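Local coordinates for protein putative pyridoxal phosphate-dependent transferase (Clostridium difficile, PDB 4DQ6) that carries a covalently held pyridoxal-5'-phosphate and belongs to the class I and II aminotransferase family, its precise role being unassigned, at residues A[66-71]-A[271-276]; A[113-118]-A[164-169]; A[237-242]-A[290-295]; A[312-317]-A[385-390]. All coordinates share one frame; numbering follows the deposited sequence. Where two conformers were deposited one is given.

Interaction 1. Residues A[66-71]-A[271-276]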
# COMPACT_ATOMS: atom_id res chain seq x y z
N THR A 66 1.69 -9.45 -8.07
CA THR A 66 1.42 -10.60 -7.25
C THR A 66 -0.01 -10.99 -7.24
O THR A 66 -0.84 -10.14 -6.98
CB THR A 66 1.89 -10.31 -5.82
OG1 THR A 66 3.29 -9.97 -5.89
CG2 THR A 66 1.62 -11.46 -4.83
N THR A 67 -0.29 -12.23 -7.52
CA THR A 67 -1.65 -12.77 -7.45
C THR A 67 -1.96 -13.26 -6.03
O THR A 67 -1.06 -13.59 -5.27
CB THR A 67 -1.82 -13.90 -8.48
OG1 THR A 67 -3.20 -14.14 -8.63
CG2 THR A 67 -1.14 -15.20 -8.03
N ARG A 68 -3.23 -13.27 -5.63
CA ARG A 68 -3.63 -13.76 -4.32
C ARG A 68 -4.24 -15.14 -4.50
O ARG A 68 -5.40 -15.27 -4.96
CB ARG A 68 -4.64 -12.79 -3.67
CG ARG A 68 -5.00 -13.10 -2.22
CD ARG A 68 -5.93 -12.04 -1.63
NE ARG A 68 -5.26 -10.76 -1.60
CZ ARG A 68 -5.50 -9.74 -2.42
NH1 ARG A 68 -6.52 -9.79 -3.28
NH2 ARG A 68 -4.73 -8.72 -2.37
N PRO A 69 -3.49 -16.18 -4.21
CA PRO A 69 -4.02 -17.53 -4.45
C PRO A 69 -5.11 -17.84 -3.42
O PRO A 69 -5.14 -17.22 -2.38
CB PRO A 69 -2.81 -18.45 -4.21
CG PRO A 69 -1.93 -17.68 -3.31
CD PRO A 69 -2.14 -16.21 -3.64
N ASP A 70 -5.97 -18.81 -3.72
CA ASP A 70 -7.05 -19.13 -2.79
C ASP A 70 -6.53 -19.48 -1.39
O ASP A 70 -7.19 -19.23 -0.40
CB ASP A 70 -7.84 -20.34 -3.30
CG ASP A 70 -8.69 -20.04 -4.52
OD1 ASP A 70 -8.86 -18.85 -4.89
OD2 ASP A 70 -9.22 -21.02 -5.09
N SER A 71 -5.33 -20.07 -1.31
CA SER A 71 -4.72 -20.48 -0.02
C SER A 71 -4.51 -19.31 0.98
O SER A 71 -4.53 -19.54 2.19
CB SER A 71 -3.36 -21.16 -0.26
OG SER A 71 -2.42 -20.31 -0.90
N LYS A 271 -5.15 -2.91 -4.63
CA LYS A 271 -5.80 -4.19 -4.78
C LYS A 271 -4.91 -5.35 -4.43
O LYS A 271 -5.41 -6.36 -3.96
CB LYS A 271 -6.28 -4.42 -6.20
CG LYS A 271 -7.18 -3.32 -6.70
CD LYS A 271 -8.52 -3.23 -5.95
CE LYS A 271 -9.61 -4.10 -6.49
NZ LYS A 271 -10.92 -3.81 -5.80
N ARG A 272 -3.60 -5.23 -4.70
CA ARG A 272 -2.69 -6.39 -4.55
C ARG A 272 -1.85 -6.33 -3.29
O ARG A 272 -1.36 -5.26 -2.90
CB ARG A 272 -1.75 -6.50 -5.77
CG ARG A 272 -2.40 -6.64 -7.12
CD ARG A 272 -1.44 -6.96 -8.25
NE ARG A 272 -2.17 -7.17 -9.47
CZ ARG A 272 -2.82 -8.29 -9.80
NH1 ARG A 272 -2.83 -9.35 -9.01
NH2 ARG A 272 -3.50 -8.31 -10.93
N ASN A 273 -1.57 -7.51 -2.69
CA ASN A 273 -0.53 -7.65 -1.68
C ASN A 273 0.80 -7.42 -2.37
O ASN A 273 0.95 -7.73 -3.56
CB ASN A 273 -0.48 -9.07 -1.12
CG ASN A 273 -1.63 -9.41 -0.18
OD1 ASN A 273 -2.77 -9.59 -0.62
ND2 ASN A 273 -1.33 -9.50 1.10
N ASN A 274 1.77 -6.86 -1.65
CA ASN A 274 3.17 -6.98 -2.11
C ASN A 274 3.58 -8.43 -1.95
O ASN A 274 2.97 -9.22 -1.27
CB ASN A 274 4.12 -5.98 -1.43
CG ASN A 274 4.38 -6.33 0.03
OD1 ASN A 274 5.03 -7.35 0.28
ND2 ASN A 274 3.94 -5.49 0.99
N CYS A 275 4.61 -8.79 -2.66
CA CYS A 275 4.90 -10.21 -2.77
C CYS A 275 5.28 -10.82 -1.44
O CYS A 275 5.14 -12.05 -1.27
CB CYS A 275 5.97 -10.46 -3.80
SG CYS A 275 7.52 -9.64 -3.60
N PHE A 276 5.82 -10.02 -0.54
CA PHE A 276 6.29 -10.54 0.75
C PHE A 276 5.16 -10.65 1.77
O PHE A 276 5.07 -11.60 2.53
CB PHE A 276 7.49 -9.77 1.24
CG PHE A 276 8.73 -10.02 0.42
CD1 PHE A 276 9.28 -11.30 0.39
CD2 PHE A 276 9.40 -9.03 -0.32
CE1 PHE A 276 10.44 -11.58 -0.31
CE2 PHE A 276 10.56 -9.32 -1.08
CZ PHE A 276 11.09 -10.63 -1.04
O HOH W 1 -2.36 -9.80 -4.46
O HOH W 2 1.95 -7.19 -6.20
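The contact lies at the subunit interface of this aminotransferase-fold dimer, where two loops cross just before helices 70-84 and 275-287. R68 CG is anti to the backbone N, and a bend at chi3 (-63°) turns the guanidinium edge onto 271-276. R68 NE and R68 NH2 grip N273 OD1 side-on. R68 NH2 lies 2.8 Å from N273 OD1, and NE comes in nearly along the C=O axis. NH2 also gives a straight bond to K271 O (171°), in the carbonyl plane and on a lone pair. N273 ND2 is held by Y72 OH and S277 OG, so the amide that receives R68 is fixed at both ends. The extended chain of R272 passes T66, and R272 NH1 reaches T66 O at 3.0 Å from above the carbonyl plane. The same NH1 makes a salt bridge with E24 of the second subunit. Two waters link the backbones: water 1 joins T66 O to N273 N, water 2 T66 N to N273 O. N274, at the N-cap, takes a bond from S277 N on OD1 and a weak one from F276 N. T66 OG1, hydrogen-bonded to G64 O, rests against C275 CB at 3.4 Å.

Interaction 2. Residues A[113-118]-A[164-169]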
# COMPACT_ATOMS: atom_id res chain seq x y z
N ALA A 113 -20.56 13.81 4.02
CA ALA A 113 -19.92 14.92 4.72
C ALA A 113 -20.72 15.42 5.91
O ALA A 113 -21.93 15.54 5.81
CB ALA A 113 -19.63 16.06 3.76
N ASN A 114 -20.03 15.66 7.02
CA ASN A 114 -20.63 16.10 8.30
C ASN A 114 -21.59 15.12 9.00
O ASN A 114 -22.17 15.46 10.02
CB ASN A 114 -21.28 17.49 8.14
CG ASN A 114 -20.40 18.45 7.35
OD1 ASN A 114 -20.86 19.03 6.35
ND2 ASN A 114 -19.13 18.59 7.75
N ASP A 115 -21.72 13.88 8.53
CA ASP A 115 -22.43 12.84 9.28
C ASP A 115 -21.63 12.56 10.56
O ASP A 115 -20.38 12.71 10.59
CB ASP A 115 -22.56 11.51 8.50
CG ASP A 115 -23.68 11.51 7.51
OD1 ASP A 115 -24.50 12.46 7.51
OD2 ASP A 115 -23.82 10.57 6.73
N LYS A 116 -22.37 12.16 11.59
CA LYS A 116 -21.80 11.86 12.90
C LYS A 116 -21.33 10.40 13.01
O LYS A 116 -22.03 9.50 12.55
CB LYS A 116 -22.80 12.17 14.02
CG LYS A 116 -23.08 13.65 14.24
CD LYS A 116 -24.31 13.80 15.12
CE LYS A 116 -24.62 15.25 15.42
NZ LYS A 116 -25.45 15.82 14.33
N ILE A 117 -20.14 10.20 13.60
CA ILE A 117 -19.48 8.92 13.82
C ILE A 117 -19.00 8.95 15.26
O ILE A 117 -18.35 9.92 15.70
CB ILE A 117 -18.30 8.75 12.85
CG1 ILE A 117 -18.77 8.73 11.38
CG2 ILE A 117 -17.53 7.48 13.25
CD1 ILE A 117 -17.67 8.63 10.34
N MET A 118 -19.29 7.86 15.97
CA MET A 118 -19.04 7.76 17.38
C MET A 118 -17.86 6.87 17.66
O MET A 118 -17.71 5.79 17.03
CB MET A 118 -20.29 7.25 18.11
CG MET A 118 -20.12 7.13 19.60
SD MET A 118 -21.56 6.58 20.57
CE MET A 118 -22.57 8.04 20.57
N ASP A 164 -28.85 10.40 15.25
CA ASP A 164 -28.27 10.67 13.91
C ASP A 164 -26.83 10.16 13.70
O ASP A 164 -26.28 10.45 12.67
CB ASP A 164 -28.34 12.15 13.52
CG ASP A 164 -29.77 12.65 13.35
OD1 ASP A 164 -30.67 11.90 12.85
OD2 ASP A 164 -29.98 13.84 13.71
N VAL A 165 -26.23 9.43 14.65
CA VAL A 165 -24.96 8.79 14.41
C VAL A 165 -25.18 7.75 13.34
O VAL A 165 -26.17 6.98 13.37
CB VAL A 165 -24.47 8.17 15.72
CG1 VAL A 165 -23.27 7.24 15.49
CG2 VAL A 165 -24.05 9.25 16.67
N LYS A 166 -24.23 7.66 12.41
CA LYS A 166 -24.35 6.72 11.33
C LYS A 166 -23.52 5.50 11.55
O LYS A 166 -23.88 4.41 11.12
CB LYS A 166 -23.91 7.41 10.04
CG LYS A 166 -24.76 8.65 9.75
CD LYS A 166 -26.25 8.35 9.59
CE LYS A 166 -27.09 9.58 9.26
NZ LYS A 166 -28.52 9.23 9.04
N LEU A 167 -22.40 5.70 12.23
CA LEU A 167 -21.38 4.64 12.40
C LEU A 167 -20.81 4.72 13.80
O LEU A 167 -20.68 5.81 14.36
CB LEU A 167 -20.11 4.72 11.43
CG LEU A 167 -20.32 4.64 9.92
CD1 LEU A 167 -19.01 4.87 9.14
CD2 LEU A 167 -20.88 3.26 9.58
N PHE A 168 -20.41 3.54 14.31
CA PHE A 168 -19.74 3.41 15.58
C PHE A 168 -18.46 2.67 15.35
O PHE A 168 -18.51 1.55 14.76
CB PHE A 168 -20.67 2.68 16.59
CG PHE A 168 -20.12 2.62 18.00
CD1 PHE A 168 -19.07 1.75 18.30
CD2 PHE A 168 -20.68 3.42 19.05
CE1 PHE A 168 -18.58 1.69 19.59
CE2 PHE A 168 -20.15 3.36 20.34
CZ PHE A 168 -19.10 2.50 20.59
N ILE A 169 -17.35 3.28 15.77
CA ILE A 169 -16.08 2.59 15.57
C ILE A 169 -15.65 2.01 16.94
O ILE A 169 -15.42 2.78 17.89
CB ILE A 169 -14.95 3.49 14.98
CG1 ILE A 169 -15.41 4.33 13.80
CG2 ILE A 169 -13.72 2.62 14.61
CD1 ILE A 169 -14.33 5.19 13.15
O HOH W 3 -25.18 12.67 11.17
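The F168 ring has the backbone carbonyl oxygen of M118 over one face, offset toward the rim. At its edge lies the sulfur of M118. M118 SD is 3.5 Å from F168 CE2 and 73° off the ring normal, a Met-aromatic contact. M118 and F168 pair across the strands, so both leave the sheet on the same face; with CG anti to the backbone N in each, they cross obliquely. The M118 chain bends only at chi3. V165 CG1 packs on M118 CB at 4.0 Å.

These residues belong to parallel neighbours, strands 116-119 and 165-171, in the mixed seven-stranded sheet of the large domain of the aminotransferase fold. Three nearly straight bonds join the backbones. K166 N gives to K116 O, M118 N to L167 O at 3.0 Å, and I169 N to M118 O at 2.8 Å. The last runs almost along the C=O axis. L167 N is buried with no partner. Where the strands begin, water 3 bridges K116 N and D164 O.

On the other face, I117 and L167 lie side by side and point the same way, their CD1 atoms 4.2 Å apart. I117 CG2 meets I169 CG1 at 3.8 Å. Helices 99-110 and 126-133 cover this face, with I107, I103 and V131 among the residues that touch it. Before the strand, D115 OD2 lies 3.7 Å from K166 CG, and D115 is salt-bridged to K112.

Interaction 3. Residues A[237-242]-A[290-295]. With PLP (pyridoxal-5'-phosphate), chain C.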
# COMPACT_ATOMS: atom_id res chain seq x y z
N THR A 237 -0.52 -8.32 11.55
CA THR A 237 0.61 -7.44 11.77
C THR A 237 0.93 -7.23 13.23
O THR A 237 2.10 -7.21 13.60
CB THR A 237 0.48 -6.09 11.08
OG1 THR A 237 -0.75 -5.54 11.48
CG2 THR A 237 0.48 -6.25 9.58
N LYS A 238 -0.05 -6.96 14.06
CA LYS A 238 0.20 -6.75 15.51
C LYS A 238 0.61 -8.10 16.10
O LYS A 238 1.56 -8.17 16.87
CB LYS A 238 -1.00 -6.23 16.28
CG LYS A 238 -1.33 -4.79 15.97
CD LYS A 238 -0.42 -3.79 16.72
CE LYS A 238 -0.29 -2.43 16.02
NZ LYS A 238 -1.33 -1.43 16.33
N THR A 239 -0.12 -9.15 15.75
CA THR A 239 0.11 -10.52 16.31
C THR A 239 1.52 -11.01 16.10
O THR A 239 2.19 -11.50 17.03
CB THR A 239 -0.87 -11.49 15.71
OG1 THR A 239 -2.23 -11.00 15.83
CG2 THR A 239 -0.66 -12.97 16.26
N PHE A 240 1.98 -10.81 14.86
CA PHE A 240 3.20 -11.44 14.46
C PHE A 240 4.32 -10.44 14.20
O PHE A 240 5.39 -10.85 13.77
CB PHE A 240 3.02 -12.35 13.22
CG PHE A 240 2.16 -13.53 13.51
CD1 PHE A 240 2.69 -14.58 14.19
CD2 PHE A 240 0.82 -13.56 13.15
CE1 PHE A 240 1.94 -15.71 14.49
CE2 PHE A 240 0.04 -14.66 13.47
CZ PHE A 240 0.62 -15.77 14.07
N ASN A 241 4.16 -9.18 14.51
CA ASN A 241 5.20 -8.16 14.32
C ASN A 241 5.64 -7.99 12.89
O ASN A 241 6.89 -7.99 12.61
CB ASN A 241 6.42 -8.46 15.17
CG ASN A 241 7.27 -7.24 15.40
OD1 ASN A 241 6.82 -6.11 15.35
ND2 ASN A 241 8.48 -7.48 15.73
N ILE A 242 4.67 -7.94 11.98
CA ILE A 242 4.98 -7.77 10.55
C ILE A 242 4.23 -6.53 9.97
O ILE A 242 3.92 -6.50 8.79
CB ILE A 242 4.71 -9.07 9.74
CG1 ILE A 242 3.28 -9.57 9.88
CG2 ILE A 242 5.75 -10.13 10.14
CD1 ILE A 242 2.97 -10.83 9.05
N SER A 290 2.40 -21.89 17.31
CA SER A 290 3.28 -22.24 18.41
C SER A 290 4.12 -21.05 18.88
O SER A 290 4.27 -20.82 20.08
CB SER A 290 4.13 -23.46 18.08
OG SER A 290 3.32 -24.62 18.08
N TRP A 291 4.65 -20.28 17.94
CA TRP A 291 5.30 -19.01 18.26
C TRP A 291 4.38 -18.06 18.99
O TRP A 291 4.78 -17.49 20.03
CB TRP A 291 5.91 -18.37 17.01
CG TRP A 291 6.64 -17.13 17.31
CD1 TRP A 291 8.02 -16.96 17.58
CD2 TRP A 291 6.06 -15.78 17.42
NE1 TRP A 291 8.29 -15.65 17.81
CE2 TRP A 291 7.17 -14.89 17.74
CE3 TRP A 291 4.78 -15.25 17.29
CZ2 TRP A 291 7.01 -13.54 17.90
CZ3 TRP A 291 4.64 -13.89 17.45
CH2 TRP A 291 5.72 -13.05 17.77
N LEU A 292 3.12 -17.92 18.52
CA LEU A 292 2.23 -17.05 19.19
C LEU A 292 1.94 -17.47 20.66
O LEU A 292 1.98 -16.64 21.56
CB LEU A 292 0.92 -16.93 18.41
CG LEU A 292 -0.15 -16.19 19.16
CD1 LEU A 292 0.16 -14.71 19.43
CD2 LEU A 292 -1.47 -16.20 18.36
N GLU A 293 1.76 -18.77 20.90
CA GLU A 293 1.47 -19.21 22.26
C GLU A 293 2.70 -18.92 23.16
O GLU A 293 2.55 -18.49 24.32
CB GLU A 293 1.04 -20.68 22.29
CG GLU A 293 -0.32 -20.94 21.65
CD GLU A 293 -1.51 -20.28 22.33
OE1 GLU A 293 -1.50 -20.07 23.57
OE2 GLU A 293 -2.51 -19.98 21.63
N SER A 294 3.89 -19.12 22.63
CA SER A 294 5.13 -18.86 23.39
C SER A 294 5.31 -17.37 23.66
O SER A 294 5.67 -17.00 24.76
CB SER A 294 6.35 -19.42 22.67
OG SER A 294 7.57 -19.44 23.46
N PHE A 295 4.97 -16.52 22.66
CA PHE A 295 5.07 -15.09 22.82
C PHE A 295 4.08 -14.67 23.92
O PHE A 295 4.44 -13.86 24.78
CB PHE A 295 4.66 -14.35 21.52
CG PHE A 295 4.27 -12.92 21.73
CD1 PHE A 295 5.22 -11.98 21.97
CD2 PHE A 295 2.94 -12.50 21.72
CE1 PHE A 295 4.90 -10.65 22.19
CE2 PHE A 295 2.62 -11.18 21.92
CZ PHE A 295 3.55 -10.25 22.16
N1 PLP C . -5.90 -0.30 15.02
C2 PLP C . -5.46 -0.31 16.32
C2A PLP C . -6.36 -0.32 17.52
C3 PLP C . -4.04 -0.33 16.62
O3 PLP C . -3.61 -0.32 17.87
C4 PLP C . -3.09 -0.34 15.52
C4A PLP C . -1.61 -0.31 15.76
C5 PLP C . -3.64 -0.34 14.17
C6 PLP C . -5.04 -0.31 13.97
C5A PLP C . -2.68 -0.39 13.02
O4P PLP C . -3.37 0.17 11.96
P PLP C . -2.67 -0.00 10.50
O1P PLP C . -2.97 -1.41 10.12
O2P PLP C . -3.43 1.13 9.71
O3P PLP C . -1.16 0.20 10.81
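The covalent link comes first, because segment 237-242 holds the lysine that anchors the cofactor of this aminotransferase fold. K238 NZ is bonded to C4A of pyridoxal-5'-phosphate at 1.3 Å, consistent with an internal aldimine. Bends at chi2 and chi4 carry the lysine chain to the cofactor. H206, N175, V99 and I100 of the same chain, and Y65 of the second subunit, hydrogen-bond to pyridoxal-5'-phosphate.

The next two residues pack on helix 289-313 through aromatic and apolar contacts, with no hydrogen bond between the segments. The F240 and W291 side chains slide past each other in opposite directions, and their rings meet obliquely, planes 33° apart. The nearest atoms are F240 CD1 and W291 CE3 at 3.8 Å. W291 reaches inward with CG anti to its backbone N (chi1 -176°), and F295 CB sits over one face of its indole. Y6 meets W291 edge-to-face.

L292 CG is also anti to the backbone N, and both its methyls touch T239 CG2, L292 CD1 at 3.7 Å. T239 CG2 also lies over one face of the F240 ring, and T239 OG1 is hydrogen-bonded to D208. T239 O is buried without a partner, in the indole plane, 3.4 Å from W291 CZ3.

Interaction 4. Residues A[312-317]-A[385-390]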
# COMPACT_ATOMS: atom_id res chain seq x y z
N GLU A 312 6.04 -2.19 43.79
CA GLU A 312 7.12 -2.20 44.78
C GLU A 312 7.99 -0.93 44.75
O GLU A 312 8.37 -0.37 45.82
CB GLU A 312 7.94 -3.49 44.60
CG GLU A 312 7.08 -4.69 45.00
CD GLU A 312 7.78 -6.04 44.95
OE1 GLU A 312 8.99 -6.12 44.59
OE2 GLU A 312 7.04 -7.03 45.26
N ASN A 313 8.31 -0.44 43.56
CA ASN A 313 9.32 0.62 43.42
C ASN A 313 8.77 1.99 43.05
O ASN A 313 9.42 2.99 43.30
CB ASN A 313 10.39 0.19 42.42
CG ASN A 313 11.07 -1.09 42.83
OD1 ASN A 313 11.73 -1.14 43.87
ND2 ASN A 313 10.85 -2.14 42.09
N MET A 314 7.57 2.05 42.49
CA MET A 314 6.89 3.33 42.13
C MET A 314 5.44 3.33 42.57
O MET A 314 4.52 3.42 41.76
CB MET A 314 6.97 3.58 40.62
CG MET A 314 8.41 3.59 40.12
SD MET A 314 8.64 3.86 38.36
CE MET A 314 8.58 2.21 37.67
N PRO A 315 5.21 3.25 43.90
CA PRO A 315 3.87 2.99 44.40
C PRO A 315 2.87 4.13 44.22
O PRO A 315 1.65 3.91 44.39
CB PRO A 315 4.08 2.67 45.87
CG PRO A 315 5.36 3.34 46.20
CD PRO A 315 6.22 3.17 44.96
N LYS A 316 3.36 5.33 43.91
CA LYS A 316 2.45 6.43 43.55
C LYS A 316 1.76 6.20 42.18
O LYS A 316 0.67 6.73 41.94
CB LYS A 316 3.15 7.79 43.58
CG LYS A 316 3.41 8.32 45.01
CD LYS A 316 4.55 9.30 45.05
CE LYS A 316 4.76 9.85 46.45
NZ LYS A 316 6.03 10.65 46.56
N LEU A 317 2.37 5.39 41.31
CA LEU A 317 1.77 5.07 40.04
C LEU A 317 0.72 3.98 40.26
O LEU A 317 0.80 3.16 41.18
CB LEU A 317 2.79 4.51 39.05
CG LEU A 317 4.01 5.42 38.82
CD1 LEU A 317 4.88 4.86 37.72
CD2 LEU A 317 3.63 6.90 38.55
N ARG A 385 14.53 3.59 34.21
CA ARG A 385 14.50 4.96 33.67
C ARG A 385 13.27 5.76 34.12
O ARG A 385 13.37 6.94 34.49
CB ARG A 385 14.64 4.96 32.13
CG ARG A 385 16.03 4.52 31.66
CD ARG A 385 16.24 4.69 30.14
NE ARG A 385 17.58 4.24 29.79
CZ ARG A 385 18.34 4.75 28.83
NH1 ARG A 385 17.89 5.71 28.01
NH2 ARG A 385 19.57 4.27 28.67
N ILE A 386 12.13 5.09 34.17
CA ILE A 386 10.90 5.74 34.58
C ILE A 386 11.05 6.10 36.06
O ILE A 386 10.77 7.21 36.47
CB ILE A 386 9.69 4.83 34.34
CG1 ILE A 386 9.45 4.68 32.84
CG2 ILE A 386 8.46 5.42 35.01
CD1 ILE A 386 8.58 3.51 32.37
N LYS A 387 11.57 5.17 36.86
CA LYS A 387 11.80 5.45 38.30
C LYS A 387 12.77 6.64 38.49
O LYS A 387 12.53 7.54 39.30
CB LYS A 387 12.30 4.18 38.99
CG LYS A 387 12.50 4.28 40.50
CD LYS A 387 12.84 2.92 41.08
CE LYS A 387 14.24 2.40 40.77
NZ LYS A 387 14.55 1.16 41.58
N ASN A 388 13.81 6.71 37.66
CA ASN A 388 14.71 7.87 37.71
C ASN A 388 13.97 9.17 37.35
O ASN A 388 14.14 10.19 38.00
CB ASN A 388 15.88 7.70 36.76
CG ASN A 388 16.90 8.83 36.91
OD1 ASN A 388 17.29 9.17 38.03
ND2 ASN A 388 17.28 9.45 35.81
N ALA A 389 13.17 9.14 36.29
CA ALA A 389 12.42 10.30 35.87
C ALA A 389 11.56 10.89 36.98
O ALA A 389 11.46 12.11 37.09
CB ALA A 389 11.54 9.97 34.67
N ILE A 390 10.92 10.03 37.79
CA ILE A 390 9.88 10.51 38.70
C ILE A 390 10.40 10.72 40.12
O ILE A 390 9.63 11.11 41.01
CB ILE A 390 8.63 9.61 38.68
CG1 ILE A 390 8.90 8.27 39.39
CG2 ILE A 390 8.18 9.41 37.25
CD1 ILE A 390 7.66 7.39 39.46
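M314 has the most surface buried here, and its sulfur does most of the touching. CG is anti to the carbonyl carbon and the chain runs extended to SD, so the thioether is laid on helix 376-390. M314 SD sits 3.5 Å from K387 CA and 3.7 Å from I386 CG2, and I390 CD1 approaches it at 3.8 Å. M314 crosses both isoleucines at about a right angle. A chi3 bend (-89°) leaves the CE methyl near I386 CG2.

K387 comes second, with its aliphatic part. CG is anti to the backbone N, and the chain lies alongside the end of helix 289-313, where K387 CD meets N313 CB at 3.9 Å. The bend at chi3 (73°) turns the amine to its partner, Y309 OH.

The contact joins the far end of the long helix 289-313, and the turn after it, to the C-terminal helix 376-390 in the small domain of the aminotransferase fold. M314 is the first residue to leave helical geometry, and a type I beta turn from M314 to L317 follows, closed by L317 N to M314 O. The turn leads into strand 318-319 of the four-stranded antiparallel sheet.

I390 is third. Its CG1 takes the crowded position (chi1 73°), which sets CD1 against both M314 and L317. I390 and L317 meet tip to tip, CD1 to CD1 at 4.1 Å.

Interactions 2 and 3 are buried; 1 and 4 are partly buried. Interaction 2 is tied by main-chain bonds within the large sheet, whereas interaction 3 has no bond between its segments and packs rings and methyls behind the cofactor lysine. Interaction 1 is the polar one, with arginines and waters, and it touches the second subunit, as does interaction 3. The centres of interactions 1 and 3 are about 21 Å apart, and helices 275-287 and 289-313 follow each other in the chain. Interactions 3 and 4 share helix 289-313, one near its start and one at its end, about 30 Å apart between centres. Interaction 4, without a hydrogen bond between its segments, touches no other chain.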